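PDB 4R1D: Alpha/beta hydrolase from Pseudomonas aeruginosa PAO1, which probably acts as a calcium-binding lipase of the alpha/beta hydrolase family, a type VI secretion effector held in check by the immunity protein Tli4. Local coordinates for residues Val51-Gly56 and Glu537-Ala542; Met148-Arg153 and Arg543-Ala548; Ala166-Glu171 and Ala547-Val552. One frame throughout, in Å; residues are numbered along the deposited sequence.

Contact 1: Val51-Gly56 and Glu537-Ala542; sequences VIFIPG and ESYNDA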
loop_
_atom_site.group_PDB
_atom_site.type_symbol
_atom_site.label_atom_id
_atom_site.label_comp_id
_atom_site.label_asym_id
_atom_site.label_seq_id
_atom_site.Cartn_x
_atom_site.Cartn_y
_atom_site.Cartn_z
ATOM N N VAL A 51 -4.909 -17.086 15.802
ATOM C CA VAL A 51 -4.612 -15.681 16.034
ATOM C C VAL A 51 -4.269 -15.069 14.679
ATOM O O VAL A 51 -3.306 -15.484 14.052
ATOM C CB VAL A 51 -3.438 -15.527 17.006
ATOM C CG1 VAL A 51 -3.032 -14.063 17.145
ATOM C CG2 VAL A 51 -3.828 -16.114 18.378
ATOM N N ILE A 52 -5.054 -14.085 14.238
ATOM C CA ILE A 52 -4.857 -13.475 12.931
ATOM C C ILE A 52 -4.153 -12.138 13.109
ATOM O O ILE A 52 -4.708 -11.217 13.704
ATOM C CB ILE A 52 -6.206 -13.192 12.228
ATOM C CG1 ILE A 52 -7.139 -14.406 12.313
ATOM C CG2 ILE A 52 -5.968 -12.767 10.764
ATOM C CD1 ILE A 52 -6.601 -15.668 11.652
ATOM N N PHE A 53 -2.933 -12.034 12.601
ATOM C CA PHE A 53 -2.182 -10.800 12.745
ATOM C C PHE A 53 -2.444 -9.938 11.528
ATOM O O PHE A 53 -2.310 -10.401 10.392
ATOM C CB PHE A 53 -0.688 -11.096 12.883
ATOM C CG PHE A 53 0.134 -9.878 13.128
ATOM C CD1 PHE A 53 0.257 -9.363 14.404
ATOM C CD2 PHE A 53 0.764 -9.231 12.077
ATOM C CE1 PHE A 53 1.012 -8.239 14.638
ATOM C CE2 PHE A 53 1.528 -8.096 12.311
ATOM C CZ PHE A 53 1.639 -7.600 13.601
ATOM N N ILE A 54 -2.851 -8.696 11.770
ATOM C CA ILE A 54 -3.139 -7.770 10.704
ATOM C C ILE A 54 -2.150 -6.617 10.814
ATOM O O ILE A 54 -2.155 -5.882 11.806
ATOM C CB ILE A 54 -4.583 -7.239 10.786
ATOM C CG1 ILE A 54 -5.577 -8.405 10.916
ATOM C CG2 ILE A 54 -4.891 -6.325 9.581
ATOM C CD1 ILE A 54 -7.052 -7.983 11.009
ATOM N N PRO A 55 -1.305 -6.452 9.792
ATOM C CA PRO A 55 -0.238 -5.449 9.783
ATOM C C PRO A 55 -0.794 -4.052 9.524
ATOM O O PRO A 55 -1.992 -3.885 9.327
ATOM C CB PRO A 55 0.637 -5.879 8.607
ATOM C CG PRO A 55 -0.342 -6.528 7.653
ATOM C CD PRO A 55 -1.348 -7.232 8.533
ATOM N N GLY A 56 0.088 -3.061 9.519
ATOM C CA GLY A 56 -0.347 -1.686 9.393
ATOM C C GLY A 56 0.167 -0.948 8.181
ATOM O O GLY A 56 0.294 -1.499 7.081
ATOM N N GLU A 537 8.097 0.202 14.829
ATOM C CA GLU A 537 8.712 -0.884 15.575
ATOM C C GLU A 537 7.978 -1.196 16.878
ATOM O O GLU A 537 8.528 -1.863 17.739
ATOM C CB GLU A 537 10.169 -0.533 15.902
ATOM C CG GLU A 537 11.051 -0.307 14.688
ATOM C CD GLU A 537 11.212 -1.557 13.854
ATOM O OE1 GLU A 537 11.311 -2.648 14.444
ATOM O OE2 GLU A 537 11.229 -1.462 12.608
ATOM N N SER A 538 6.751 -0.708 17.033
ATOM C CA SER A 538 6.057 -0.832 18.327
ATOM C C SER A 538 5.989 -2.269 18.866
ATOM O O SER A 538 6.128 -2.495 20.074
ATOM C CB SER A 538 4.663 -0.168 18.290
ATOM O OG SER A 538 3.761 -0.829 17.408
ATOM N N TYR A 539 5.780 -3.246 17.987
ATOM C CA TYR A 539 5.605 -4.617 18.451
ATOM C C TYR A 539 6.921 -5.260 18.847
ATOM O O TYR A 539 6.950 -6.404 19.293
ATOM C CB TYR A 539 4.858 -5.478 17.426
ATOM C CG TYR A 539 3.367 -5.489 17.655
ATOM C CD1 TYR A 539 2.838 -5.816 18.914
ATOM C CD2 TYR A 539 2.487 -5.164 16.639
ATOM C CE1 TYR A 539 1.486 -5.835 19.132
ATOM C CE2 TYR A 539 1.112 -5.167 16.855
ATOM C CZ TYR A 539 0.623 -5.504 18.108
ATOM O OH TYR A 539 -0.732 -5.518 18.323
ATOM N N ASN A 540 8.012 -4.524 18.664
ATOM C CA ASN A 540 9.300 -4.965 19.202
ATOM C C ASN A 540 9.598 -4.419 20.612
ATOM O O ASN A 540 10.676 -4.655 21.170
ATOM C CB ASN A 540 10.424 -4.634 18.218
ATOM C CG ASN A 540 10.322 -5.452 16.942
ATOM O OD1 ASN A 540 10.391 -4.917 15.830
ATOM N ND2 ASN A 540 10.140 -6.752 17.101
ATOM N N ASP A 541 8.634 -3.706 21.183
ATOM C CA ASP A 541 8.766 -3.176 22.541
ATOM C C ASP A 541 8.048 -4.113 23.500
ATOM O O ASP A 541 6.938 -4.567 23.209
ATOM C CB ASP A 541 8.162 -1.768 22.630
ATOM C CG ASP A 541 8.331 -1.136 24.014
ATOM O OD1 ASP A 541 7.567 -1.489 24.934
ATOM O OD2 ASP A 541 9.212 -0.271 24.164
ATOM N N ALA A 542 8.681 -4.410 24.634
ATOM C CA ALA A 542 8.128 -5.351 25.605
ATOM C C ALA A 542 6.697 -5.031 26.034
ATOM O O ALA A 542 5.913 -5.931 26.314
ATOM C CB ALA A 542 9.041 -5.436 26.839
#
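Tyr-539 and Phe-53 meet ring to ring in the interior of the chain, and this pair makes the whole contact. Tyr-539 sits in the short 3-10 turn 538-540. Two backbone bonds shape that turn: Asn-540 N to Glu-537 O at 2.9 Å and Asp-541 N to Ser-538 O at 3.0 Å.

From the turn, the CB of Tyr-539 heads for strand 48-54 but stays clear of the Phe-53 ring. The two edges of the ring differ. The CD1-CE1 edge borders helix 542-556, at Ala-544 and Ala-548. The CD2-CE2 edge meets Phe-53. CD2 of Tyr-539 is 4.0 Å from CZ of Phe-53. One atom further out, CE2 of Tyr-539 comes within 3.8 Å of CE1 of Phe-53. His-255 and His-430 also meet this ring. At the tip, OH of Tyr-539 leaves the aromatic contact and hydrogen bonds to the backbone O of Thr-254, at the end of the next strand of the sheet.

Phe-53 comes from the opposite direction. Its CG is anti to the backbone N (chi1 -176°), which carries the ring off the strand toward the turn. It presents the CE1-CZ edge, with CD2 of Tyr-539 lying in its plane. The planes stand at 62° and the centroids are 5.7 Å apart, an offset edge-to-face stack. The two side chains slide past each other rather than meeting end on.

The chemistry is therefore apolar and aromatic. C-H groups of Phe-53 are directed at the Tyr-539 ring, while the one polar atom of the pair is satisfied by a backbone carbonyl. That bond would help fix how far the tyrosine reaches, so the buried stack joins the sheet to the turn before the last helix without leaving the hydroxyl unpaired.

Contact 2: Met148-Arg153 and Arg543-Ala548; sequences MGLMER and RAQWAA. With CA (calcium ion), chain C.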
loop_
_atom_site.group_PDB
_atom_site.type_symbol
_atom_site.label_atom_id
_atom_site.label_comp_id
_atom_site.label_asym_id
_atom_site.label_seq_id
_atom_site.Cartn_x
_atom_site.Cartn_y
_atom_site.Cartn_z
ATOM N N MET A 148 5.207 -12.060 15.792
ATOM C CA MET A 148 4.439 -13.218 15.389
ATOM C C MET A 148 5.073 -14.494 15.953
ATOM O O MET A 148 4.377 -15.383 16.422
ATOM C CB MET A 148 4.293 -13.279 13.870
ATOM C CG MET A 148 3.273 -12.252 13.356
ATOM S SD MET A 148 2.851 -12.527 11.610
ATOM C CE MET A 148 4.409 -12.146 10.801
ATOM N N GLY A 149 6.397 -14.559 15.928
ATOM C CA GLY A 149 7.090 -15.740 16.409
ATOM C C GLY A 149 7.048 -15.816 17.923
ATOM O O GLY A 149 7.008 -16.903 18.503
ATOM N N LEU A 150 7.063 -14.657 18.570
ATOM C CA LEU A 150 6.984 -14.611 20.043
ATOM C C LEU A 150 5.636 -15.115 20.547
ATOM O O LEU A 150 5.561 -15.916 21.485
ATOM C CB LEU A 150 7.214 -13.182 20.540
ATOM C CG LEU A 150 7.027 -13.000 22.051
ATOM C CD1 LEU A 150 8.069 -13.822 22.796
ATOM C CD2 LEU A 150 7.144 -11.533 22.439
ATOM N N MET A 151 4.560 -14.608 19.952
ATOM C CA MET A 151 3.231 -15.037 20.334
ATOM C C MET A 151 3.082 -16.534 20.088
ATOM O O MET A 151 2.475 -17.258 20.882
ATOM C CB MET A 151 2.171 -14.251 19.557
ATOM C CG MET A 151 2.107 -12.790 19.939
ATOM S SD MET A 151 0.649 -11.959 19.251
ATOM C CE MET A 151 0.988 -12.014 17.466
ATOM N N GLU A 152 3.639 -17.000 18.980
ATOM C CA GLU A 152 3.520 -18.418 18.641
ATOM C C GLU A 152 4.161 -19.277 19.733
ATOM O O GLU A 152 3.547 -20.228 20.228
ATOM C CB GLU A 152 4.181 -18.699 17.288
ATOM C CG GLU A 152 3.986 -20.121 16.776
ATOM C CD GLU A 152 2.687 -20.307 16.009
ATOM O OE1 GLU A 152 2.172 -19.338 15.425
ATOM O OE2 GLU A 152 2.169 -21.434 15.980
ATOM N N ARG A 153 5.393 -18.948 20.110
ATOM C CA ARG A 153 6.085 -19.759 21.114
ATOM C C ARG A 153 5.486 -19.581 22.500
ATOM O O ARG A 153 5.337 -20.551 23.253
ATOM C CB ARG A 153 7.600 -19.512 21.135
ATOM C CG ARG A 153 8.106 -18.170 21.625
ATOM C CD ARG A 153 9.652 -18.178 21.622
ATOM N NE ARG A 153 10.223 -16.973 22.214
ATOM C CZ ARG A 153 10.700 -16.903 23.454
ATOM N NH1 ARG A 153 10.700 -17.976 24.237
ATOM N NH2 ARG A 153 11.188 -15.755 23.905
ATOM N N ARG A 543 6.357 -3.749 26.119
ATOM C CA ARG A 543 5.014 -3.370 26.563
ATOM C C ARG A 543 3.940 -3.724 25.537
ATOM O O ARG A 543 2.826 -4.119 25.902
ATOM C CB ARG A 543 4.958 -1.879 26.880
ATOM C CG ARG A 543 5.779 -1.504 28.102
ATOM C CD ARG A 543 5.983 -0.001 28.136
ATOM N NE ARG A 543 6.889 0.420 27.073
ATOM C CZ ARG A 543 7.429 1.632 27.001
ATOM N NH1 ARG A 543 7.118 2.547 27.914
ATOM N NH2 ARG A 543 8.273 1.927 26.024
ATOM N N ALA A 544 4.269 -3.552 24.254
ATOM C CA ALA A 544 3.314 -3.874 23.193
ATOM C C ALA A 544 3.080 -5.371 23.177
ATOM O O ALA A 544 1.948 -5.827 23.002
ATOM C CB ALA A 544 3.825 -3.399 21.829
ATOM N N GLN A 545 4.163 -6.128 23.343
ATOM C CA GLN A 545 4.111 -7.591 23.390
ATOM C C GLN A 545 3.287 -8.069 24.582
ATOM O O GLN A 545 2.449 -8.966 24.454
ATOM C CB GLN A 545 5.536 -8.166 23.449
ATOM C CG GLN A 545 6.368 -7.785 22.204
ATOM C CD GLN A 545 7.837 -8.141 22.307
ATOM O OE1 GLN A 545 8.328 -8.507 23.373
ATOM N NE2 GLN A 545 8.553 -8.024 21.187
ATOM N N TRP A 546 3.538 -7.465 25.737
ATOM C CA TRP A 546 2.791 -7.792 26.956
ATOM C C TRP A 546 1.314 -7.544 26.720
ATOM O O TRP A 546 0.481 -8.390 26.997
ATOM C CB TRP A 546 3.261 -6.923 28.134
ATOM C CG TRP A 546 2.725 -7.407 29.459
ATOM C CD1 TRP A 546 3.360 -8.243 30.336
ATOM C CD2 TRP A 546 1.442 -7.113 30.045
ATOM N NE1 TRP A 546 2.562 -8.476 31.430
ATOM C CE2 TRP A 546 1.378 -7.800 31.272
ATOM C CE3 TRP A 546 0.348 -6.328 29.651
ATOM C CZ2 TRP A 546 0.259 -7.738 32.105
ATOM C CZ3 TRP A 546 -0.760 -6.269 30.476
ATOM C CH2 TRP A 546 -0.792 -6.962 31.697
ATOM N N ALA A 547 0.983 -6.357 26.217
ATOM C CA ALA A 547 -0.419 -6.017 26.012
ATOM C C ALA A 547 -1.133 -6.931 25.006
ATOM O O ALA A 547 -2.322 -7.199 25.147
ATOM C CB ALA A 547 -0.568 -4.539 25.609
ATOM N N ALA A 548 -0.409 -7.386 23.988
ATOM C CA ALA A 548 -0.972 -8.322 23.018
ATOM C C ALA A 548 -1.254 -9.687 23.651
ATOM O O ALA A 548 -2.353 -10.228 23.531
ATOM C CB ALA A 548 -0.045 -8.478 21.825
HETATM CA CA CA C . 1.086 -22.953 17.523
HETATM O O HOH W 1 2.480 -24.425 15.938
HETATM O O HOH W 2 0.115 -25.325 18.146
#
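Leu-150 and Gln-545 cross at about a right angle, a methyl group set over an amide. With chi1 at 175°, the Leu-150 side chain extends opposite its backbone N, and CD2 reaches toward helix 542-556. CD2 of Leu-150 sits over the face of the Gln-545 amide, 3.4 Å from OE1 and 3.5 Å from CD. The glutamine lies extended beneath it, so the same methyl also touches CG of Gln-545 at 3.8 Å. NE2 of Gln-545 bonds to the backbone O of Tyr-539, which would help hold the amide flat under the methyl.

Next on helix 141-155, SD of Met-151 approaches CB of Ala-548, about one turn beyond Gln-545, at a looser 4.4 Å.

Glu-152 points away from the partner helix. Its OE2 binds the calcium ion at 2.4 Å, and two waters join it. Asp-156 and Asp-203 add carboxylate oxygens and Phe-202 its backbone O, while OE1 of Glu-152 forms a salt bridge with Arg-134.

Both helices pack on the parallel sheet, with axes clearly inclined to each other. Helix 141-155 lies on strands 48-54 and 201-206, through Met-148 and Met-151. Helix 542-556 reaches His-430 of strand 427-432 through Ala-544 and Ala-547.

Contact 3: Ala166-Glu171 and Ala547-Val552; sequences AWWNDE and AALYGV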
loop_
_atom_site.group_PDB
_atom_site.type_symbol
_atom_site.label_atom_id
_atom_site.label_comp_id
_atom_site.label_asym_id
_atom_site.label_seq_id
_atom_site.Cartn_x
_atom_site.Cartn_y
_atom_site.Cartn_z
ATOM N N ALA A 166 7.766 -20.295 31.486
ATOM C CA ALA A 166 8.481 -19.026 31.549
ATOM C C ALA A 166 7.636 -17.872 31.052
ATOM O O ALA A 166 6.853 -18.026 30.111
ATOM C CB ALA A 166 9.786 -19.108 30.746
ATOM N N TRP A 167 7.815 -16.722 31.693
ATOM C CA TRP A 167 7.109 -15.485 31.355
ATOM C C TRP A 167 5.674 -15.484 31.884
ATOM O O TRP A 167 5.266 -14.559 32.603
ATOM C CB TRP A 167 7.158 -15.203 29.845
ATOM C CG TRP A 167 6.823 -13.772 29.520
ATOM C CD1 TRP A 167 7.682 -12.706 29.503
ATOM C CD2 TRP A 167 5.531 -13.251 29.200
ATOM N NE1 TRP A 167 6.999 -11.551 29.178
ATOM C CE2 TRP A 167 5.677 -11.864 28.986
ATOM C CE3 TRP A 167 4.264 -13.828 29.054
ATOM C CZ2 TRP A 167 4.608 -11.046 28.639
ATOM C CZ3 TRP A 167 3.200 -13.014 28.711
ATOM C CH2 TRP A 167 3.379 -11.635 28.509
ATOM N N TRP A 168 4.918 -16.528 31.551
ATOM C CA TRP A 168 3.547 -16.657 32.042
ATOM C C TRP A 168 3.532 -16.735 33.564
ATOM O O TRP A 168 2.581 -16.313 34.200
ATOM C CB TRP A 168 2.869 -17.903 31.473
ATOM C CG TRP A 168 2.719 -17.891 29.975
ATOM C CD1 TRP A 168 3.362 -18.700 29.082
ATOM C CD2 TRP A 168 1.899 -17.010 29.205
ATOM N NE1 TRP A 168 2.973 -18.393 27.799
ATOM C CE2 TRP A 168 2.079 -17.353 27.846
ATOM C CE3 TRP A 168 1.025 -15.970 29.527
ATOM C CZ2 TRP A 168 1.413 -16.691 26.814
ATOM C CZ3 TRP A 168 0.358 -15.319 28.505
ATOM C CH2 TRP A 168 0.557 -15.679 27.162
ATOM N N ASN A 169 4.594 -17.290 34.134
ATOM C CA ASN A 169 4.622 -17.520 35.578
ATOM C C ASN A 169 5.042 -16.315 36.401
ATOM O O ASN A 169 5.102 -16.393 37.636
ATOM C CB ASN A 169 5.503 -18.730 35.927
ATOM C CG ASN A 169 6.988 -18.462 35.735
ATOM O OD1 ASN A 169 7.415 -17.334 35.478
ATOM N ND2 ASN A 169 7.787 -19.516 35.858
ATOM N N ASP A 170 5.327 -15.199 35.739
ATOM C CA ASP A 170 5.780 -14.005 36.451
ATOM C C ASP A 170 5.358 -12.747 35.703
ATOM O O ASP A 170 4.397 -12.069 36.094
ATOM C CB ASP A 170 7.301 -14.058 36.627
ATOM C CG ASP A 170 7.858 -12.868 37.411
ATOM O OD1 ASP A 170 7.114 -11.905 37.700
ATOM O OD2 ASP A 170 9.062 -12.896 37.721
ATOM N N GLU A 171 6.056 -12.454 34.610
ATOM C CA GLU A 171 5.789 -11.247 33.833
ATOM C C GLU A 171 4.316 -11.061 33.435
ATOM O O GLU A 171 3.775 -9.948 33.506
ATOM C CB GLU A 171 6.689 -11.209 32.584
ATOM C CG GLU A 171 8.177 -10.978 32.878
ATOM C CD GLU A 171 8.975 -12.270 33.106
ATOM O OE1 GLU A 171 8.402 -13.288 33.555
ATOM O OE2 GLU A 171 10.197 -12.258 32.840
ATOM N N ALA A 547 0.983 -6.357 26.217
ATOM C CA ALA A 547 -0.419 -6.017 26.012
ATOM C C ALA A 547 -1.133 -6.931 25.006
ATOM O O ALA A 547 -2.322 -7.199 25.147
ATOM C CB ALA A 547 -0.568 -4.539 25.609
ATOM N N ALA A 548 -0.409 -7.386 23.988
ATOM C CA ALA A 548 -0.972 -8.322 23.018
ATOM C C ALA A 548 -1.254 -9.687 23.651
ATOM O O ALA A 548 -2.353 -10.228 23.531
ATOM C CB ALA A 548 -0.045 -8.478 21.825
ATOM N N LEU A 549 -0.259 -10.246 24.329
ATOM C CA LEU A 549 -0.447 -11.552 24.944
ATOM C C LEU A 549 -1.505 -11.499 26.044
ATOM O O LEU A 549 -2.319 -12.408 26.182
ATOM C CB LEU A 549 0.883 -12.086 25.472
ATOM C CG LEU A 549 1.843 -12.484 24.345
ATOM C CD1 LEU A 549 3.242 -12.569 24.876
ATOM C CD2 LEU A 549 1.392 -13.815 23.713
ATOM N N TYR A 550 -1.494 -10.421 26.823
ATOM C CA TYR A 550 -2.517 -10.206 27.838
ATOM C C TYR A 550 -3.911 -10.207 27.205
ATOM O O TYR A 550 -4.819 -10.880 27.687
ATOM C CB TYR A 550 -2.273 -8.871 28.556
ATOM C CG TYR A 550 -3.365 -8.479 29.504
ATOM C CD1 TYR A 550 -3.339 -8.893 30.831
ATOM C CD2 TYR A 550 -4.422 -7.674 29.085
ATOM C CE1 TYR A 550 -4.345 -8.523 31.719
ATOM C CE2 TYR A 550 -5.437 -7.302 29.969
ATOM C CZ TYR A 550 -5.387 -7.731 31.279
ATOM O OH TYR A 550 -6.387 -7.376 32.145
ATOM N N GLY A 551 -4.081 -9.454 26.121
ATOM C CA GLY A 551 -5.353 -9.434 25.426
ATOM C C GLY A 551 -5.794 -10.824 24.974
ATOM O O GLY A 551 -6.948 -11.220 25.146
ATOM N N VAL A 552 -4.865 -11.583 24.407
ATOM C CA VAL A 552 -5.208 -12.907 23.892
ATOM C C VAL A 552 -5.695 -13.825 25.010
ATOM O O VAL A 552 -6.707 -14.531 24.857
ATOM C CB VAL A 552 -4.032 -13.534 23.149
ATOM C CG1 VAL A 552 -4.293 -15.022 22.857
ATOM C CG2 VAL A 552 -3.777 -12.755 21.857
#
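The indole of Trp-167 has Leu-549 over one face and CB of Glu-171 over the other, 3.4 Å from the plane and offset toward the rim. At its edge, in plane, is CD2 of Trp-168. The indole of Trp-168 in turn carries CE3 of Trp-167 above one of its faces, also near the rim. The two indoles come from adjacent residues and stand nearly perpendicular, an edge of Trp-167 toward a face of Trp-168.

Leu-549 touches both indoles. Its CD1 makes a CH-pi contact with the six-membered ring of Trp-167, 4.2 Å from the centroid and 29° off the normal. CD1 of Leu-549 is closest to CH2 of Trp-167, at 3.8 Å. The far end of the Trp-168 indole does the touching, with CH2 of Trp-168 4.0 Å from CB of Leu-549. The NE1 of Trp-168 hydrogen bonds to Arg-154 O at the end of helix 141-155.

A type I beta turn runs from Trp-167 to Asp-170, closed by Asp-170 N to Trp-167 O at 3.2 Å.

Leu-549 belongs to helix 542-556, which follows the last strand of the parallel sheet. Such a closing helix is a regular part of the alpha/beta hydrolase fold. Here the loop with Trp-167 and Trp-168 packs on Leu-549 of this helix, next to helix 141-155.

Overall arrangement
Helix 542-556 ties the three contacts together. Contact 1 uses the turn leading into it, contact 2 its first half and contact 3 what follows. Contacts 1 and 2 have centres about 8 Å apart, like contacts 2 and 3; contacts 1 and 3 are about 15 Å apart. Trp-546 NE1 reaches Glu-171 O at 2.8 Å, and Met-151 CG lies 4.0 Å from Leu-549 CD2, joining contact 2 to contact 3. Glu-152 binds the calcium ion away from the interface with helix 542-556. The side chain of Phe-53 is about 13 Å from the calcium ion. The side chain of Leu-549 is about 11 Å from the calcium ion. Strand 250-255, reached by Tyr-539, probably leads to the nucleophile elbow, as in relatives.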